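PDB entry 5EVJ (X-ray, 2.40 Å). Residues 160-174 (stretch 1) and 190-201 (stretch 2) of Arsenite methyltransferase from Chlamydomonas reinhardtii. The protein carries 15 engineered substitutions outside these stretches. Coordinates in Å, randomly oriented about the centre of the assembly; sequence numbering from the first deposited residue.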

# COMPACT_ATOMS: atom_id res chain seq x y z
N ASP A 160 10.70 -7.57 13.68
CA ASP A 160 11.08 -7.96 12.35
C ASP A 160 10.12 -9.01 11.87
O ASP A 160 9.73 -9.87 12.64
N SER A 161 9.76 -8.95 10.58
CA SER A 161 8.94 -9.97 9.93
C SER A 161 7.67 -10.29 10.67
O SER A 161 7.27 -11.41 10.74
N SER A 162 7.01 -9.32 11.23
CA SER A 162 5.81 -9.66 12.04
C SER A 162 4.52 -9.30 11.34
O SER A 162 3.45 -9.50 11.89
N PHE A 163 4.61 -8.79 10.10
CA PHE A 163 3.41 -8.36 9.37
C PHE A 163 3.46 -8.82 7.92
O PHE A 163 4.54 -8.84 7.28
N ASP A 164 2.30 -9.17 7.40
CA ASP A 164 2.25 -9.53 5.99
C ASP A 164 2.04 -8.33 5.09
O ASP A 164 2.55 -8.36 3.99
N LEU A 165 1.31 -7.30 5.57
CA LEU A 165 0.98 -6.13 4.80
C LEU A 165 1.26 -4.99 5.70
O LEU A 165 0.93 -5.04 6.93
N VAL A 166 1.78 -3.91 5.09
CA VAL A 166 1.86 -2.62 5.76
C VAL A 166 1.08 -1.70 4.90
O VAL A 166 1.31 -1.66 3.70
N ILE A 167 0.13 -0.96 5.47
CA ILE A 167 -0.74 -0.04 4.73
C ILE A 167 -0.73 1.35 5.37
O ILE A 167 -0.43 1.51 6.58
N SER A 168 -1.09 2.36 4.54
CA SER A 168 -0.99 3.74 4.94
C SER A 168 -1.84 4.57 4.03
O SER A 168 -2.03 4.25 2.87
N ASN A 169 -2.33 5.70 4.54
CA ASN A 169 -3.20 6.51 3.72
C ASN A 169 -2.87 7.99 3.89
O ASN A 169 -3.32 8.62 4.87
N CYS A 170 -2.01 8.52 3.01
CA CYS A 170 -1.73 9.96 2.94
C CYS A 170 -1.21 10.52 4.20
O CYS A 170 -1.72 11.56 4.61
N VAL A 171 -0.25 9.86 4.84
CA VAL A 171 0.40 10.39 6.02
C VAL A 171 1.93 10.35 5.86
O VAL A 171 2.66 10.90 6.68
N ILE A 172 2.43 9.72 4.82
CA ILE A 172 3.87 9.61 4.74
C ILE A 172 4.56 10.91 4.28
O ILE A 172 5.71 11.15 4.63
N ASN A 173 3.85 11.75 3.54
CA ASN A 173 4.42 13.04 3.15
C ASN A 173 4.67 13.93 4.33
O ASN A 173 5.36 14.94 4.21
N LEU A 174 4.08 13.60 5.47
CA LEU A 174 4.22 14.45 6.64
C LEU A 174 5.33 13.96 7.51
O LEU A 174 5.77 14.66 8.40
N ALA A 190 7.26 -9.56 6.70
CA ALA A 190 7.76 -10.88 6.49
C ALA A 190 8.06 -11.08 5.00
O ALA A 190 7.48 -10.46 4.16
N PRO A 191 8.93 -12.02 4.69
CA PRO A 191 9.10 -12.33 3.27
C PRO A 191 7.78 -12.58 2.54
O PRO A 191 6.83 -13.18 3.11
N GLY A 192 7.72 -12.10 1.29
CA GLY A 192 6.53 -12.27 0.44
C GLY A 192 5.42 -11.31 0.82
O GLY A 192 4.32 -11.31 0.20
N GLY A 193 5.73 -10.42 1.76
CA GLY A 193 4.76 -9.36 2.13
C GLY A 193 4.83 -8.14 1.26
O GLY A 193 5.66 -8.02 0.37
N GLU A 194 3.99 -7.17 1.56
CA GLU A 194 3.87 -6.02 0.76
C GLU A 194 3.56 -4.75 1.62
O GLU A 194 2.72 -4.79 2.53
N MET A 195 4.19 -3.63 1.27
CA MET A 195 3.69 -2.34 1.67
C MET A 195 2.81 -1.82 0.56
O MET A 195 3.25 -1.68 -0.53
N HIS A 196 1.55 -1.54 0.87
CA HIS A 196 0.52 -1.19 -0.06
C HIS A 196 -0.11 0.10 0.51
O HIS A 196 -0.79 0.06 1.52
N PHE A 197 0.06 1.22 -0.17
CA PHE A 197 -0.31 2.50 0.44
C PHE A 197 -0.58 3.60 -0.60
O PHE A 197 -0.11 3.50 -1.75
N SER A 198 -1.37 4.58 -0.23
CA SER A 198 -1.69 5.66 -1.12
C SER A 198 -1.15 6.94 -0.54
O SER A 198 -1.06 7.11 0.69
N ASP A 199 -0.71 7.83 -1.42
CA ASP A 199 -0.20 9.09 -0.96
C ASP A 199 -0.21 10.05 -2.14
O ASP A 199 -0.59 9.69 -3.28
N VAL A 200 0.19 11.27 -1.88
CA VAL A 200 0.17 12.26 -2.96
C VAL A 200 1.58 12.51 -3.49
O VAL A 200 2.53 12.66 -2.74
N TYR A 201 1.72 12.51 -4.80
CA TYR A 201 3.04 12.76 -5.45
C TYR A 201 2.92 13.86 -6.49
O TYR A 201 1.77 14.24 -6.88

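Two neighbouring parallel strands are joined by their backbones, and their side chains, alternating from face to face, decide what is packed above and below. The strands of arsenite methyltransferase around 165-169 and 193-201 illustrate the principle. Their axes run 9° from parallel, and bonds such as V166 N to E194 O (2.9 Å) and H196 N to V166 O (2.8 Å) set the register: L165 lies beside E194, V166 beside M195 and N169 beside S198.

Apolar packing is concentrated on the face that carries V166 and M195. V166 (t) brings CB to 4.3 Å from CG of M195, whose fully extended ttt chain runs on until its CE lies 3.4 Å from CD1 of I172. I172 (m, t) points toward the other strand from beyond the end of its own, and the same CD1 is 3.8 Å from CD2 of F197. The F197 ring (p) is met obliquely by this methyl group and by CB of S168, which also lies 3.7 Å from F197 CB. On the other face, the end of L165 (m, m) comes nearer the partner strand, placing CD1 3.8 Å from CB of E194 (t, t), while I167 (p, t) sets CG2 4.4 Å from CB of H196 (t). The carboxylate of E194 and ND1 of H196 find hydrogen-bond partners elsewhere in the structure.

Polar side chains gather where stretch 1 leaves the sheet. N169 (t) places OD1 3.3 Å from OG of S198 (p). D199, with chi1 at -149°, directs its carboxylate at the turning chain: OD2 accepts weak hydrogen bonds from the backbone N of I172 (3.0 Å) and N of N173 (3.1 Å), while OD1 accepts a bond from V200 N (2.7 Å) in its own strand. One acidic side chain thus ties the backbones of both stretches together. N173 (m) also points in, yet its ND2, 3.2 Å from D199 OD2, has too poor an angle for a hydrogen bond.

Two waters add further links between the stretches. Water 1 accepts from V171 N (3.2 Å), donates to S198 O (3.0 Å) and, weakly, to D199 OD2 (3.3 Å), and bonds S168 OG (3.1 Å). Water 2 bridges N173 and V200, accepting weakly from N173 ND2 (2.8 Å) and donating to V200 O (3.0 Å).

A bound group marks the same end: C170, its chi1 between wells at -116°, is covalently bonded to a group elsewhere in the structure, and its SG rests 3.9 Å from CG2 of V200 (t).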

# COMPACT_ATOMS: atom_id res chain seq x y z
CB ASP A 160 12.46 -8.61 12.40
CG ASP A 160 13.52 -7.65 12.72
OD1 ASP A 160 13.24 -6.51 13.15
OD2 ASP A 160 14.70 -8.02 12.58
CB SER A 161 9.75 -11.27 9.70
OG SER A 161 11.01 -10.92 9.16
CB SER A 162 5.92 -8.98 13.39
OG SER A 162 6.10 -7.59 13.23
CB PHE A 163 3.26 -6.85 9.42
CG PHE A 163 2.85 -6.35 10.77
CD1 PHE A 163 1.53 -6.42 11.18
CD2 PHE A 163 3.79 -5.80 11.64
CE1 PHE A 163 1.13 -5.97 12.42
CE2 PHE A 163 3.40 -5.38 12.90
CZ PHE A 163 2.04 -5.44 13.27
CB ASP A 164 1.12 -10.51 5.78
CG ASP A 164 1.35 -11.80 6.60
OD1 ASP A 164 2.37 -12.50 6.38
OD2 ASP A 164 0.47 -12.07 7.44
CB LEU A 165 -0.54 -6.00 4.47
CG LEU A 165 -1.08 -6.74 3.25
CD1 LEU A 165 -0.42 -6.26 1.97
CD2 LEU A 165 -0.86 -8.27 3.36
CB VAL A 166 3.33 -2.14 6.00
CG1 VAL A 166 3.34 -0.74 6.53
CG2 VAL A 166 4.02 -3.02 7.04
CB ILE A 167 -2.22 -0.53 4.52
CG1 ILE A 167 -3.06 -0.23 5.76
CG2 ILE A 167 -2.29 -1.97 3.95
CD1 ILE A 167 -4.46 -0.89 5.76
CB SER A 168 0.44 4.25 4.81
OG SER A 168 0.62 5.39 5.63
CB ASN A 169 -4.64 6.17 4.05
CG ASN A 169 -5.63 6.73 3.05
OD1 ASN A 169 -5.30 7.64 2.29
ND2 ASN A 169 -6.87 6.22 3.06
CB CYS A 170 -3.02 10.75 2.65
SG CYS A 170 -3.07 11.65 1.09
CB VAL A 171 0.08 9.62 7.35
CG1 VAL A 171 -1.38 9.78 7.86
CG2 VAL A 171 0.53 8.16 7.29
CB ILE A 172 4.30 8.33 4.00
CG1 ILE A 172 3.58 7.14 4.64
CG2 ILE A 172 5.82 8.17 4.00
CD1 ILE A 172 4.04 5.77 4.23
CB ASN A 173 3.54 13.81 2.14
CG ASN A 173 3.43 13.11 0.77
OD1 ASN A 173 2.70 13.59 -0.10
ND2 ASN A 173 4.13 11.97 0.58
CB LEU A 174 2.91 14.57 7.41
CG LEU A 174 1.76 15.13 6.58
CD1 LEU A 174 1.29 14.03 5.66
CD2 LEU A 174 0.62 15.56 7.48
CB ALA A 190 6.68 -11.87 6.92
CB PRO A 191 9.98 -13.57 3.25
CG PRO A 191 10.63 -13.60 4.64
CD PRO A 191 9.86 -12.73 5.59
CB GLU A 194 2.70 -6.24 -0.23
CG GLU A 194 2.49 -5.10 -1.20
CD GLU A 194 1.13 -5.12 -1.93
OE1 GLU A 194 0.39 -6.12 -1.88
OE2 GLU A 194 0.80 -4.10 -2.61
CB MET A 195 4.81 -1.37 1.94
CG MET A 195 4.27 -0.01 2.40
SD MET A 195 5.64 0.99 3.07
CE MET A 195 4.68 2.47 3.47
CB HIS A 196 -0.50 -2.27 -0.11
CG HIS A 196 -1.48 -2.17 -1.21
ND1 HIS A 196 -2.58 -1.31 -1.17
CD2 HIS A 196 -1.64 -2.90 -2.34
CE1 HIS A 196 -3.32 -1.49 -2.24
NE2 HIS A 196 -2.75 -2.40 -2.99
CB PHE A 197 0.81 2.90 1.41
CG PHE A 197 2.00 3.50 0.77
CD1 PHE A 197 2.88 2.74 0.02
CD2 PHE A 197 2.27 4.85 0.98
CE1 PHE A 197 4.04 3.31 -0.55
CE2 PHE A 197 3.39 5.44 0.47
CZ PHE A 197 4.27 4.67 -0.33
CB SER A 198 -3.21 5.76 -1.37
OG SER A 198 -3.88 5.94 -0.13
CB ASP A 199 1.19 8.94 -0.31
CG ASP A 199 1.44 9.98 0.83
OD1 ASP A 199 0.88 11.08 0.76
OD2 ASP A 199 2.21 9.71 1.80
CB VAL A 200 -0.48 13.56 -2.49
CG1 VAL A 200 -0.32 14.62 -3.56
CG2 VAL A 200 -1.96 13.31 -2.22
CB TYR A 201 3.55 11.46 -6.13
CG TYR A 201 3.69 10.36 -5.10
CD1 TYR A 201 2.60 9.53 -4.79
CD2 TYR A 201 4.89 10.18 -4.39
CE1 TYR A 201 2.69 8.57 -3.80
CE2 TYR A 201 4.98 9.20 -3.37
CZ TYR A 201 3.85 8.42 -3.11
OH TYR A 201 3.90 7.42 -2.17
O HOH W 1 0.57 7.24 3.18
O HOH W 2 5.33 12.12 -1.91